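Local coordinates for protein eukaryotic translation initiation factor 2A (Schizosaccharomyces pombe, PDB 3WJ9) that probably directs codon-dependent binding of methionyl-tRNAi to 40S ribosomal subunits during initiation on a small number of specific mRNAs, at residues D135-A140 with Q177-A182; A193-Y198 with V218-N223; A292-F297 with N313-S318. All coordinates share one frame; numbering follows the deposited sequence.

Contact 1: residues D135-A140 with Q177-A182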
ATOM      1  N   ASP A 135       0.176  -8.727  14.106  1.00 59.24           N
ATOM      2  CA  ASP A 135       0.605 -10.034  14.595  1.00 57.91           C
ATOM      3  C   ASP A 135       0.031 -11.161  13.744  1.00 52.17           C
ATOM      4  O   ASP A 135       0.274 -12.337  14.018  1.00 46.85           O
ATOM      5  CB  ASP A 135       0.214 -10.227  16.066  1.00 54.35           C
ATOM      6  CG  ASP A 135      -1.264  -9.982  16.327  1.00 55.38           C
ATOM      7  OD1 ASP A 135      -2.098 -10.230  15.431  1.00 53.58           O
ATOM      8  OD2 ASP A 135      -1.592  -9.547  17.449  1.00 71.29           O
ATOM      9  N   GLU A 136      -0.744 -10.784  12.727  1.00 58.25           N
ATOM     10  CA  GLU A 136      -1.307 -11.730  11.768  1.00 55.95           C
ATOM     11  C   GLU A 136      -2.206 -12.760  12.454  1.00 56.48           C
ATOM     12  O   GLU A 136      -2.280 -13.911  12.027  1.00 55.75           O
ATOM     13  CB  GLU A 136      -0.184 -12.435  11.004  1.00 56.18           C
ATOM     14  CG  GLU A 136      -0.536 -12.902   9.603  1.00 59.19           C
ATOM     15  CD  GLU A 136       0.618 -13.639   8.957  1.00 59.74           C
ATOM     16  OE1 GLU A 136       1.062 -14.655   9.531  1.00 58.82           O
ATOM     17  OE2 GLU A 136       1.098 -13.203   7.891  1.00 57.88           O
ATOM     18  N   SER A 137      -2.886 -12.344  13.519  1.00 52.61           N
ATOM     19  CA  SER A 137      -3.758 -13.248  14.262  1.00 58.67           C
ATOM     20  C   SER A 137      -5.220 -13.077  13.863  1.00 51.71           C
ATOM     21  O   SER A 137      -6.026 -13.990  14.037  1.00 52.57           O
ATOM     22  CB  SER A 137      -3.601 -13.030  15.771  1.00 66.77           C
ATOM     23  OG  SER A 137      -3.879 -11.686  16.126  1.00 69.36           O
ATOM     24  N   LEU A 138      -5.560 -11.912  13.322  1.00 46.97           N
ATOM     25  CA  LEU A 138      -6.947 -11.613  12.978  1.00 43.03           C
ATOM     26  C   LEU A 138      -7.093 -11.113  11.542  1.00 42.12           C
ATOM     27  O   LEU A 138      -6.274 -10.332  11.061  1.00 47.70           O
ATOM     28  CB  LEU A 138      -7.522 -10.579  13.952  1.00 54.11           C
ATOM     29  CG  LEU A 138      -7.436 -10.914  15.444  1.00 63.34           C
ATOM     30  CD1 LEU A 138      -7.973  -9.770  16.291  1.00 52.71           C
ATOM     31  CD2 LEU A 138      -8.175 -12.207  15.751  1.00 73.09           C
ATOM     32  N   ALA A 139      -8.139 -11.578  10.864  1.00 38.19           N
ATOM     33  CA  ALA A 139      -8.428 -11.155   9.497  1.00 40.11           C
ATOM     34  C   ALA A 139      -9.804 -10.504   9.431  1.00 58.68           C
ATOM     35  O   ALA A 139     -10.623 -10.695  10.326  1.00 57.59           O
ATOM     36  CB  ALA A 139      -8.347 -12.336   8.544  1.00 41.61           C
ATOM     37  N   ALA A 140     -10.061  -9.740   8.373  1.00 63.86           N
ATOM     38  CA  ALA A 140     -11.305  -8.982   8.290  1.00 44.33           C
ATOM     39  C   ALA A 140     -11.889  -8.922   6.880  1.00 54.45           C
ATOM     40  O   ALA A 140     -11.225  -8.501   5.933  1.00 56.68           O
ATOM     41  CB  ALA A 140     -11.088  -7.576   8.823  1.00 48.68           C
ATOM     42  N   GLN A 177      -0.118  -2.178  18.230  1.00 73.05           N
ATOM     43  CA  GLN A 177       0.120  -3.395  18.997  1.00 64.84           C
ATOM     44  C   GLN A 177      -1.209  -3.992  19.438  1.00 71.34           C
ATOM     45  O   GLN A 177      -1.454  -5.186  19.263  1.00 77.17           O
ATOM     46  CB  GLN A 177       1.011  -3.120  20.210  1.00 64.82           C
ATOM     47  CG  GLN A 177       2.493  -3.020  19.891  1.00 79.25           C
ATOM     48  CD  GLN A 177       3.358  -3.153  21.130  1.00 82.94           C
ATOM     49  OE1 GLN A 177       2.855  -3.151  22.253  1.00 94.20           O
ATOM     50  NE2 GLN A 177       4.666  -3.271  20.931  1.00 74.94           N
ATOM     51  N   ASN A 178      -2.065  -3.151  20.009  1.00 71.72           N
ATOM     52  CA  ASN A 178      -3.420  -3.559  20.349  1.00 73.42           C
ATOM     53  C   ASN A 178      -4.355  -3.318  19.174  1.00 81.19           C
ATOM     54  O   ASN A 178      -4.393  -2.227  18.607  1.00 84.25           O
ATOM     55  CB  ASN A 178      -3.916  -2.821  21.588  1.00 73.55           C
ATOM     56  CG  ASN A 178      -3.388  -3.426  22.870  1.00 72.93           C
ATOM     57  OD1 ASN A 178      -3.832  -4.492  23.296  1.00 69.87           O
ATOM     58  ND2 ASN A 178      -2.429  -2.750  23.492  1.00 62.91           N
ATOM     59  N   HIS A 179      -5.107  -4.350  18.816  1.00 78.56           N
ATOM     60  CA  HIS A 179      -5.894  -4.342  17.591  1.00 65.79           C
ATOM     61  C   HIS A 179      -7.134  -3.460  17.704  1.00 73.74           C
ATOM     62  O   HIS A 179      -7.915  -3.588  18.644  1.00 76.29           O
ATOM     63  CB  HIS A 179      -6.292  -5.772  17.230  1.00 59.65           C
ATOM     64  CG  HIS A 179      -5.229  -6.785  17.522  1.00 71.80           C
ATOM     65  ND1 HIS A 179      -5.504  -8.002  18.110  1.00 84.90           N
ATOM     66  CD2 HIS A 179      -3.893  -6.766  17.307  1.00 72.15           C
ATOM     67  CE1 HIS A 179      -4.382  -8.686  18.247  1.00 84.75           C
ATOM     68  NE2 HIS A 179      -3.389  -7.957  17.767  1.00 74.13           N
ATOM     69  N   ALA A 180      -7.304  -2.562  16.738  1.00 68.91           N
ATOM     70  CA  ALA A 180      -8.461  -1.674  16.703  1.00 52.85           C
ATOM     71  C   ALA A 180      -8.992  -1.531  15.280  1.00 52.44           C
ATOM     72  O   ALA A 180      -8.311  -1.878  14.317  1.00 53.75           O
ATOM     73  CB  ALA A 180      -8.106  -0.314  17.278  1.00 53.66           C
ATOM     74  N   VAL A 181     -10.215  -1.026  15.153  1.00 50.16           N
ATOM     75  CA  VAL A 181     -10.859  -0.894  13.849  1.00 43.71           C
ATOM     76  C   VAL A 181     -11.367   0.529  13.614  1.00 55.30           C
ATOM     77  O   VAL A 181     -11.657   1.257  14.564  1.00 64.60           O
ATOM     78  CB  VAL A 181     -12.042  -1.880  13.707  1.00 38.08           C
ATOM     79  CG1 VAL A 181     -12.399  -2.089  12.241  1.00 41.24           C
ATOM     80  CG2 VAL A 181     -11.711  -3.206  14.363  1.00 56.00           C
ATOM     81  N   ALA A 182     -11.452   0.918  12.344  1.00 59.17           N
ATOM     82  CA  ALA A 182     -12.067   2.176  11.930  1.00 52.68           C
ATOM     83  C   ALA A 182     -13.013   1.909  10.763  1.00 56.52           C
ATOM     84  O   ALA A 182     -12.634   1.245   9.798  1.00 62.12           O
ATOM     85  CB  ALA A 182     -11.011   3.186  11.542  1.00 57.43           C
TER

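Contact 2: residues A193-Y198 with V218-N223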
ATOM      1  N   ALA A 193     -23.115  11.118   6.394  1.00 78.60           N
ATOM      2  CA  ALA A 193     -22.191  10.003   6.533  1.00 78.09           C
ATOM      3  C   ALA A 193     -21.605   9.985   7.937  1.00 77.13           C
ATOM      4  O   ALA A 193     -21.666  10.983   8.651  1.00 78.48           O
ATOM      5  CB  ALA A 193     -21.093  10.090   5.498  1.00 79.28           C
ATOM      6  N   SER A 194     -21.038   8.850   8.330  1.00 68.96           N
ATOM      7  CA  SER A 194     -20.479   8.716   9.671  1.00 75.03           C
ATOM      8  C   SER A 194     -19.195   7.890   9.697  1.00 81.38           C
ATOM      9  O   SER A 194     -18.992   7.004   8.868  1.00 86.50           O
ATOM     10  CB  SER A 194     -21.512   8.096  10.613  1.00 82.66           C
ATOM     11  OG  SER A 194     -20.993   7.979  11.926  1.00 91.56           O
ATOM     12  N   VAL A 195     -18.335   8.199  10.665  1.00 80.70           N
ATOM     13  CA  VAL A 195     -17.087   7.479  10.881  1.00 72.77           C
ATOM     14  C   VAL A 195     -17.035   6.972  12.321  1.00 78.12           C
ATOM     15  O   VAL A 195     -17.426   7.679  13.248  1.00 73.69           O
ATOM     16  CB  VAL A 195     -15.859   8.373  10.591  1.00 60.64           C
ATOM     17  CG1 VAL A 195     -14.567   7.696  11.029  1.00 50.16           C
ATOM     18  CG2 VAL A 195     -15.800   8.736   9.117  1.00 64.63           C
ATOM     19  N   ARG A 196     -16.549   5.747  12.504  1.00 82.13           N
ATOM     20  CA  ARG A 196     -16.572   5.093  13.809  1.00 86.22           C
ATOM     21  C   ARG A 196     -15.284   4.321  14.114  1.00 81.93           C
ATOM     22  O   ARG A 196     -14.695   3.706  13.228  1.00 79.04           O
ATOM     23  CB  ARG A 196     -17.772   4.145  13.889  1.00 93.73           C
ATOM     24  CG  ARG A 196     -18.471   4.188  15.220  1.00 87.87           C
ATOM     25  CD  ARG A 196     -19.471   5.306  15.243  1.00104.85           C
ATOM     26  NE  ARG A 196     -20.615   5.058  14.381  1.00102.01           N
ATOM     27  CZ  ARG A 196     -21.647   4.308  14.738  1.00103.33           C
ATOM     28  NH1 ARG A 196     -21.679   3.765  15.947  1.00 96.58           N
ATOM     29  NH2 ARG A 196     -22.656   4.119  13.901  1.00 98.05           N
ATOM     30  N   THR A 197     -14.845   4.352  15.369  1.00 79.67           N
ATOM     31  CA  THR A 197     -13.711   3.525  15.779  1.00 62.41           C
ATOM     32  C   THR A 197     -14.096   2.599  16.929  1.00 66.80           C
ATOM     33  O   THR A 197     -14.884   2.967  17.802  1.00 79.95           O
ATOM     34  CB  THR A 197     -12.493   4.367  16.209  1.00 68.07           C
ATOM     35  OG1 THR A 197     -12.792   5.059  17.427  1.00 83.62           O
ATOM     36  CG2 THR A 197     -12.126   5.379  15.129  1.00 58.62           C
ATOM     37  N   TYR A 198     -13.534   1.395  16.917  1.00 69.03           N
ATOM     38  CA  TYR A 198     -13.798   0.398  17.948  1.00 68.53           C
ATOM     39  C   TYR A 198     -12.531  -0.357  18.326  1.00 69.73           C
ATOM     40  O   TYR A 198     -11.709  -0.673  17.466  1.00 74.11           O
ATOM     41  CB  TYR A 198     -14.856  -0.606  17.476  1.00 73.01           C
ATOM     42  CG  TYR A 198     -16.280  -0.104  17.509  1.00 91.48           C
ATOM     43  CD1 TYR A 198     -16.819   0.581  16.430  1.00100.99           C
ATOM     44  CD2 TYR A 198     -17.098  -0.346  18.605  1.00 79.59           C
ATOM     45  CE1 TYR A 198     -18.123   1.032  16.451  1.00 99.78           C
ATOM     46  CE2 TYR A 198     -18.405   0.098  18.632  1.00 88.24           C
ATOM     47  CZ  TYR A 198     -18.912   0.790  17.553  1.00 96.14           C
ATOM     48  OH  TYR A 198     -20.213   1.238  17.573  1.00 94.32           O
ATOM     49  N   VAL A 218     -14.862   8.128   1.537  1.00 61.85           N
ATOM     50  CA  VAL A 218     -13.957   8.382   2.650  1.00 65.45           C
ATOM     51  C   VAL A 218     -12.575   7.799   2.349  1.00 65.21           C
ATOM     52  O   VAL A 218     -12.414   7.028   1.402  1.00 65.58           O
ATOM     53  CB  VAL A 218     -14.504   7.784   3.967  1.00 64.54           C
ATOM     54  CG1 VAL A 218     -14.125   6.317   4.085  1.00 64.21           C
ATOM     55  CG2 VAL A 218     -14.003   8.570   5.169  1.00 62.41           C
ATOM     56  N   GLN A 219     -11.580   8.176   3.147  1.00 53.67           N
ATOM     57  CA  GLN A 219     -10.244   7.601   3.036  1.00 38.35           C
ATOM     58  C   GLN A 219      -9.567   7.568   4.404  1.00 53.21           C
ATOM     59  O   GLN A 219      -9.420   8.599   5.057  1.00 63.63           O
ATOM     60  CB  GLN A 219      -9.397   8.389   2.034  1.00 55.34           C
ATOM     61  CG  GLN A 219      -8.093   7.715   1.650  1.00 56.89           C
ATOM     62  CD  GLN A 219      -7.520   8.261   0.356  1.00 59.50           C
ATOM     63  OE1 GLN A 219      -8.141   9.091  -0.307  1.00 58.07           O
ATOM     64  NE2 GLN A 219      -6.332   7.794  -0.012  1.00 50.91           N
ATOM     65  N   PHE A 220      -9.163   6.376   4.835  1.00 55.27           N
ATOM     66  CA  PHE A 220      -8.530   6.204   6.139  1.00 49.50           C
ATOM     67  C   PHE A 220      -7.014   6.122   6.028  1.00 56.56           C
ATOM     68  O   PHE A 220      -6.482   5.592   5.053  1.00 52.57           O
ATOM     69  CB  PHE A 220      -9.066   4.950   6.833  1.00 65.90           C
ATOM     70  CG  PHE A 220     -10.380   5.156   7.525  1.00 67.92           C
ATOM     71  CD1 PHE A 220     -10.481   6.017   8.603  1.00 62.68           C
ATOM     72  CD2 PHE A 220     -11.513   4.484   7.105  1.00 54.68           C
ATOM     73  CE1 PHE A 220     -11.685   6.209   9.246  1.00 63.29           C
ATOM     74  CE2 PHE A 220     -12.723   4.671   7.744  1.00 54.60           C
ATOM     75  CZ  PHE A 220     -12.809   5.535   8.816  1.00 61.38           C
ATOM     76  N   LYS A 221      -6.321   6.639   7.038  1.00 43.06           N
ATOM     77  CA  LYS A 221      -4.862   6.620   7.043  1.00 40.98           C
ATOM     78  C   LYS A 221      -4.288   6.501   8.451  1.00 52.15           C
ATOM     79  O   LYS A 221      -3.865   7.495   9.042  1.00 54.53           O
ATOM     80  CB  LYS A 221      -4.313   7.877   6.365  1.00 49.33           C
ATOM     81  CG  LYS A 221      -3.252   7.605   5.314  1.00 51.76           C
ATOM     82  CD  LYS A 221      -3.795   7.831   3.914  1.00 46.94           C
ATOM     83  CE  LYS A 221      -2.780   7.448   2.855  1.00 45.75           C
ATOM     84  NZ  LYS A 221      -3.279   7.732   1.483  1.00 46.27           N
ATOM     85  N   TRP A 222      -4.275   5.281   8.983  1.00 46.48           N
ATOM     86  CA  TRP A 222      -3.629   5.012  10.265  1.00 36.78           C
ATOM     87  C   TRP A 222      -2.120   5.230  10.147  1.00 43.15           C
ATOM     88  O   TRP A 222      -1.572   5.230   9.044  1.00 54.66           O
ATOM     89  CB  TRP A 222      -3.915   3.581  10.737  1.00 51.97           C
ATOM     90  CG  TRP A 222      -5.250   3.380  11.403  1.00 58.33           C
ATOM     91  CD1 TRP A 222      -6.396   2.919  10.823  1.00 61.03           C
ATOM     92  CD2 TRP A 222      -5.568   3.616  12.781  1.00 57.62           C
ATOM     93  NE1 TRP A 222      -7.409   2.860  11.751  1.00 56.12           N
ATOM     94  CE2 TRP A 222      -6.925   3.285  12.962  1.00 62.03           C
ATOM     95  CE3 TRP A 222      -4.838   4.077  13.880  1.00 56.14           C
ATOM     96  CZ2 TRP A 222      -7.567   3.402  14.191  1.00 63.15           C
ATOM     97  CZ3 TRP A 222      -5.478   4.199  15.098  1.00 56.45           C
ATOM     98  CH2 TRP A 222      -6.826   3.859  15.245  1.00 65.10           C
ATOM     99  N   ASN A 223      -1.451   5.423  11.280  1.00 39.44           N
ATOM    100  CA  ASN A 223       0.007   5.474  11.295  1.00 54.12           C
ATOM    101  C   ASN A 223       0.573   4.173  11.855  1.00 53.47           C
ATOM    102  O   ASN A 223      -0.173   3.363  12.407  1.00 52.39           O
ATOM    103  CB  ASN A 223       0.508   6.679  12.099  1.00 52.21           C
ATOM    104  CG  ASN A 223      -0.156   6.805  13.458  1.00 57.91           C
ATOM    105  OD1 ASN A 223      -1.344   6.530  13.611  1.00 59.18           O
ATOM    106  ND2 ASN A 223       0.615   7.224  14.456  1.00 61.67           N
TER

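Contact 3: residues A292-F297 with N313-S318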
ATOM      1  N   ALA A 292       1.567  23.313  -6.301  1.00 51.82           N
ATOM      2  CA  ALA A 292       1.060  22.867  -5.014  1.00 43.83           C
ATOM      3  C   ALA A 292       2.032  23.177  -3.885  1.00 52.63           C
ATOM      4  O   ALA A 292       3.226  22.893  -3.976  1.00 57.21           O
ATOM      5  CB  ALA A 292       0.756  21.378  -5.053  1.00 47.22           C
ATOM      6  N   LYS A 293       1.508  23.772  -2.821  1.00 48.24           N
ATOM      7  CA  LYS A 293       2.295  24.009  -1.622  1.00 44.83           C
ATOM      8  C   LYS A 293       2.320  22.721  -0.800  1.00 44.95           C
ATOM      9  O   LYS A 293       1.522  21.817  -1.039  1.00 42.93           O
ATOM     10  CB  LYS A 293       1.717  25.174  -0.811  1.00 40.50           C
ATOM     11  CG  LYS A 293       2.644  25.667   0.286  1.00 46.16           C
ATOM     12  CD  LYS A 293       1.970  26.624   1.248  1.00 47.17           C
ATOM     13  CE  LYS A 293       1.735  27.986   0.633  1.00 68.41           C
ATOM     14  NZ  LYS A 293       1.257  28.938   1.674  1.00 71.87           N
ATOM     15  N   THR A 294       3.239  22.632   0.154  1.00 43.17           N
ATOM     16  CA  THR A 294       3.360  21.444   0.991  1.00 33.02           C
ATOM     17  C   THR A 294       3.602  21.826   2.450  1.00 40.68           C
ATOM     18  O   THR A 294       4.384  22.730   2.738  1.00 46.44           O
ATOM     19  CB  THR A 294       4.503  20.531   0.500  1.00 52.19           C
ATOM     20  OG1 THR A 294       4.280  20.182  -0.872  1.00 51.37           O
ATOM     21  CG2 THR A 294       4.583  19.261   1.339  1.00 42.54           C
ATOM     22  N   ALA A 295       2.925  21.140   3.368  1.00 49.88           N
ATOM     23  CA  ALA A 295       3.073  21.418   4.794  1.00 37.54           C
ATOM     24  C   ALA A 295       3.357  20.155   5.605  1.00 45.87           C
ATOM     25  O   ALA A 295       2.688  19.140   5.440  1.00 46.48           O
ATOM     26  CB  ALA A 295       1.827  22.111   5.325  1.00 47.46           C
ATOM     27  N   ILE A 296       4.346  20.230   6.491  1.00 48.49           N
ATOM     28  CA  ILE A 296       4.673  19.111   7.370  1.00 38.77           C
ATOM     29  C   ILE A 296       4.125  19.376   8.771  1.00 53.92           C
ATOM     30  O   ILE A 296       4.252  20.482   9.293  1.00 68.82           O
ATOM     31  CB  ILE A 296       6.197  18.871   7.445  1.00 50.19           C
ATOM     32  CG1 ILE A 296       6.758  18.554   6.057  1.00 46.38           C
ATOM     33  CG2 ILE A 296       6.521  17.731   8.404  1.00 57.99           C
ATOM     34  CD1 ILE A 296       6.161  17.316   5.423  1.00 52.44           C
ATOM     35  N   PHE A 297       3.507  18.364   9.374  1.00 60.80           N
ATOM     36  CA  PHE A 297       2.925  18.510  10.704  1.00 70.10           C
ATOM     37  C   PHE A 297       3.588  17.586  11.722  1.00 66.87           C
ATOM     38  O   PHE A 297       4.519  16.855  11.405  1.00 63.29           O
ATOM     39  CB  PHE A 297       1.419  18.233  10.666  1.00 56.58           C
ATOM     40  CG  PHE A 297       0.611  19.310   9.992  1.00 57.30           C
ATOM     41  CD1 PHE A 297       0.480  19.340   8.616  1.00 60.84           C
ATOM     42  CD2 PHE A 297      -0.030  20.283  10.740  1.00 65.25           C
ATOM     43  CE1 PHE A 297      -0.267  20.326   7.997  1.00 64.54           C
ATOM     44  CE2 PHE A 297      -0.777  21.271  10.127  1.00 73.62           C
ATOM     45  CZ  PHE A 297      -0.895  21.293   8.754  1.00 66.38           C
ATOM     46  N   ASN A 313       2.967  16.754  -6.956  1.00 39.63           N
ATOM     47  CA  ASN A 313       1.693  16.093  -6.696  1.00 36.68           C
ATOM     48  C   ASN A 313       1.838  14.865  -5.804  1.00 39.38           C
ATOM     49  O   ASN A 313       0.881  14.119  -5.603  1.00 50.73           O
ATOM     50  CB  ASN A 313       1.023  15.691  -8.014  1.00 40.83           C
ATOM     51  CG  ASN A 313       1.901  14.786  -8.872  1.00 41.32           C
ATOM     52  OD1 ASN A 313       2.835  14.151  -8.383  1.00 39.24           O
ATOM     53  ND2 ASN A 313       1.593  14.722 -10.162  1.00 40.45           N
ATOM     54  N   THR A 314       3.043  14.648  -5.286  1.00 36.46           N
ATOM     55  CA  THR A 314       3.344  13.417  -4.567  1.00 29.17           C
ATOM     56  C   THR A 314       4.382  13.626  -3.468  1.00 29.15           C
ATOM     57  O   THR A 314       5.436  14.214  -3.702  1.00 33.46           O
ATOM     58  CB  THR A 314       3.851  12.328  -5.535  1.00 35.94           C
ATOM     59  OG1 THR A 314       2.924  12.176  -6.618  1.00 42.02           O
ATOM     60  CG2 THR A 314       4.011  10.998  -4.813  1.00 39.77           C
ATOM     61  N   LEU A 315       4.073  13.134  -2.270  1.00 35.64           N
ATOM     62  CA  LEU A 315       4.969  13.256  -1.125  1.00 31.57           C
ATOM     63  C   LEU A 315       5.336  11.882  -0.573  1.00 37.62           C
ATOM     64  O   LEU A 315       4.479  11.009  -0.461  1.00 40.37           O
ATOM     65  CB  LEU A 315       4.318  14.101  -0.028  1.00 37.90           C
ATOM     66  CG  LEU A 315       5.153  14.374   1.224  1.00 36.61           C
ATOM     67  CD1 LEU A 315       6.109  15.532   0.998  1.00 34.63           C
ATOM     68  CD2 LEU A 315       4.253  14.644   2.411  1.00 41.75           C
ATOM     69  N   ILE A 316       6.609  11.688  -0.237  1.00 45.38           N
ATOM     70  CA  ILE A 316       7.066  10.424   0.344  1.00 38.29           C
ATOM     71  C   ILE A 316       8.076  10.654   1.468  1.00 39.15           C
ATOM     72  O   ILE A 316       9.026  11.420   1.311  1.00 42.45           O
ATOM     73  CB  ILE A 316       7.713   9.500  -0.719  1.00 41.40           C
ATOM     74  CG1 ILE A 316       6.753   9.235  -1.881  1.00 47.93           C
ATOM     75  CG2 ILE A 316       8.142   8.182  -0.090  1.00 46.79           C
ATOM     76  CD1 ILE A 316       7.360   8.433  -3.013  1.00 57.13           C
ATOM     77  N   PHE A 317       7.866   9.994   2.603  1.00 48.22           N
ATOM     78  CA  PHE A 317       8.826  10.031   3.700  1.00 41.64           C
ATOM     79  C   PHE A 317       9.799   8.861   3.588  1.00 39.79           C
ATOM     80  O   PHE A 317       9.417   7.762   3.184  1.00 46.15           O
ATOM     81  CB  PHE A 317       8.115   9.994   5.055  1.00 47.66           C
ATOM     82  CG  PHE A 317       7.415  11.277   5.417  1.00 46.48           C
ATOM     83  CD1 PHE A 317       6.138  11.540   4.951  1.00 43.58           C
ATOM     84  CD2 PHE A 317       8.032  12.214   6.228  1.00 50.61           C
ATOM     85  CE1 PHE A 317       5.489  12.712   5.287  1.00 48.51           C
ATOM     86  CE2 PHE A 317       7.390  13.391   6.567  1.00 39.38           C
ATOM     87  CZ  PHE A 317       6.117  13.641   6.094  1.00 34.08           C
ATOM     88  N   SER A 318      11.059   9.101   3.937  1.00 36.82           N
ATOM     89  CA  SER A 318      12.055   8.036   3.969  1.00 35.07           C
ATOM     90  C   SER A 318      11.763   7.100   5.137  1.00 41.12           C
ATOM     91  O   SER A 318      11.240   7.537   6.161  1.00 55.62           O
ATOM     92  CB  SER A 318      13.468   8.611   4.090  1.00 36.30           C
ATOM     93  OG  SER A 318      13.622   9.335   5.300  1.00 48.81           O
TER

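Contact 1: residues D135-A140 with Q177-A182
The imidazole of H179 is joined to the carboxylate of D135 by a hydrogen bond across the surface between two adjacent blades of the β-propeller, where the two flat groups stand nearly perpendicular, at 85°. NE2 of H179 donates to D135 OD2, which lies at the ring edge near its plane; the N-H...O angle of 137° makes the bond bent, and the modelled length of 2.4 Å is too short to be taken literally. The other oxygen of D135 is occupied within its own turn. OD1 accepts from the backbone N of S137 at 3.0 Å, closing an Asx turn, and also bonds T133 OG1, so the carboxylate is gripped from both ends. Its CG sits between the backbone N and the carbonyl carbon (chi1 53°), which brings OD1 back over the turn while OD2 faces the histidine. L138 adds a van der Waals touch, its CD1 methyl lying 3.5 Å from H179 ND1 and approaching the ring obliquely. Placing an alanine at H179 would probably leave OD2 without its donor from the neighbouring blade and L138 without the ring beside it. The acidic partner would probably favour a protonated imidazole, giving this interblade bond some ionic character.

Contact 2: residues A193-Y198 with V218-N223
V195 and F220 carry most of this contact, a piece of the apolar packing between consecutive blades of a β-propeller. V195 belongs to the third strand of one four-stranded antiparallel blade, and F220 to the first strand of the sheet that follows. The two segments share no hydrogen bond: the CA atoms of V195 and V218 are 8.9 Å apart, a spacing that side chains must fill. The two main partners reach for each other from opposite directions. V195 holds CG1 anti to its backbone nitrogen (chi1 171°), and this methyl meets the rim of the F220 ring in the ring plane, 3.6 Å from CZ and 3.7 Å from CE1. It therefore sits against the CZ-CE1 bond and not over a ring face. F220, with CG anti to its carbonyl carbon (chi1 -82°), extends the ring end-on into the gap between the blades.

The second branch of V195 serves a different neighbour, V218, two residues before F220 and on the same side of its chain. V218 also supports the phenylalanine from within its own segment, since its CG1 is 4.3 Å from F220 CE2. F184, on the strand beside V195, touches both valines, while L229 and A182 pack on F220, so the cluster draws on both blades. Here the interface between two blades is filled by branched and aromatic side chains in place of backbone bonds. CG2 of V195 lies 4.3 Å from CG2 of V218, methyl to methyl.

Contact 3: residues A292-F297 with N313-S318
Strands 292-297 and 314-317 run in nearly the same direction, 26° apart, with their axes 9.7 Å from each other at closest approach. They belong to successive blades of the β-propeller, the third strand of one blade, within WD 2, beside the first strand of the next, within WD 3, and buried side chains bridge the gap through their carbon atoms without any hydrogen bond between the segments. I296 makes the nearest approach: its CD1 comes within 3.7 Å of CZ of F317, meeting the ring obliquely. Both side-chain torsions of the isoleucine are near -60°, a bend that carries CD1 across to the other strand, where it also borders L315. The two methyls of L315 divide the work, CD2 turned to I296 and CD1 to the threonine methyl of T294. I324 touches I296, L315 and F317, while V286 touches T294 and L315, so both blades supply the core. Strand 314-317 starts at a classic β bulge, formed by N313 and T314 against strand 323-327. There T314 OG1 donates to N313 OD1 at 2.7 Å, arriving from above the amide plane, 42° out of it.

How the contacts relate
The three contacts follow one another along the chain, each joining two consecutive blades of the N-terminal β-propeller; the function is that of the full-length protein. Contacts 1 and 2 are neighbours, their centres 15 Å apart, and they share the sheet of strands 170-173, 180-185, 193-199 and 206-212: V181 N of contact 1 probably bonds Y198 O of contact 2 at 2.8 Å. That blade thus takes part in two successive interfaces. Contact 3 lies further round, with centres 21 Å from contact 2 and 29 Å from contact 1, and touches neither. One interface sampled here has a histidine-carboxylate bond at the surface, two have carbon-to-carbon packing.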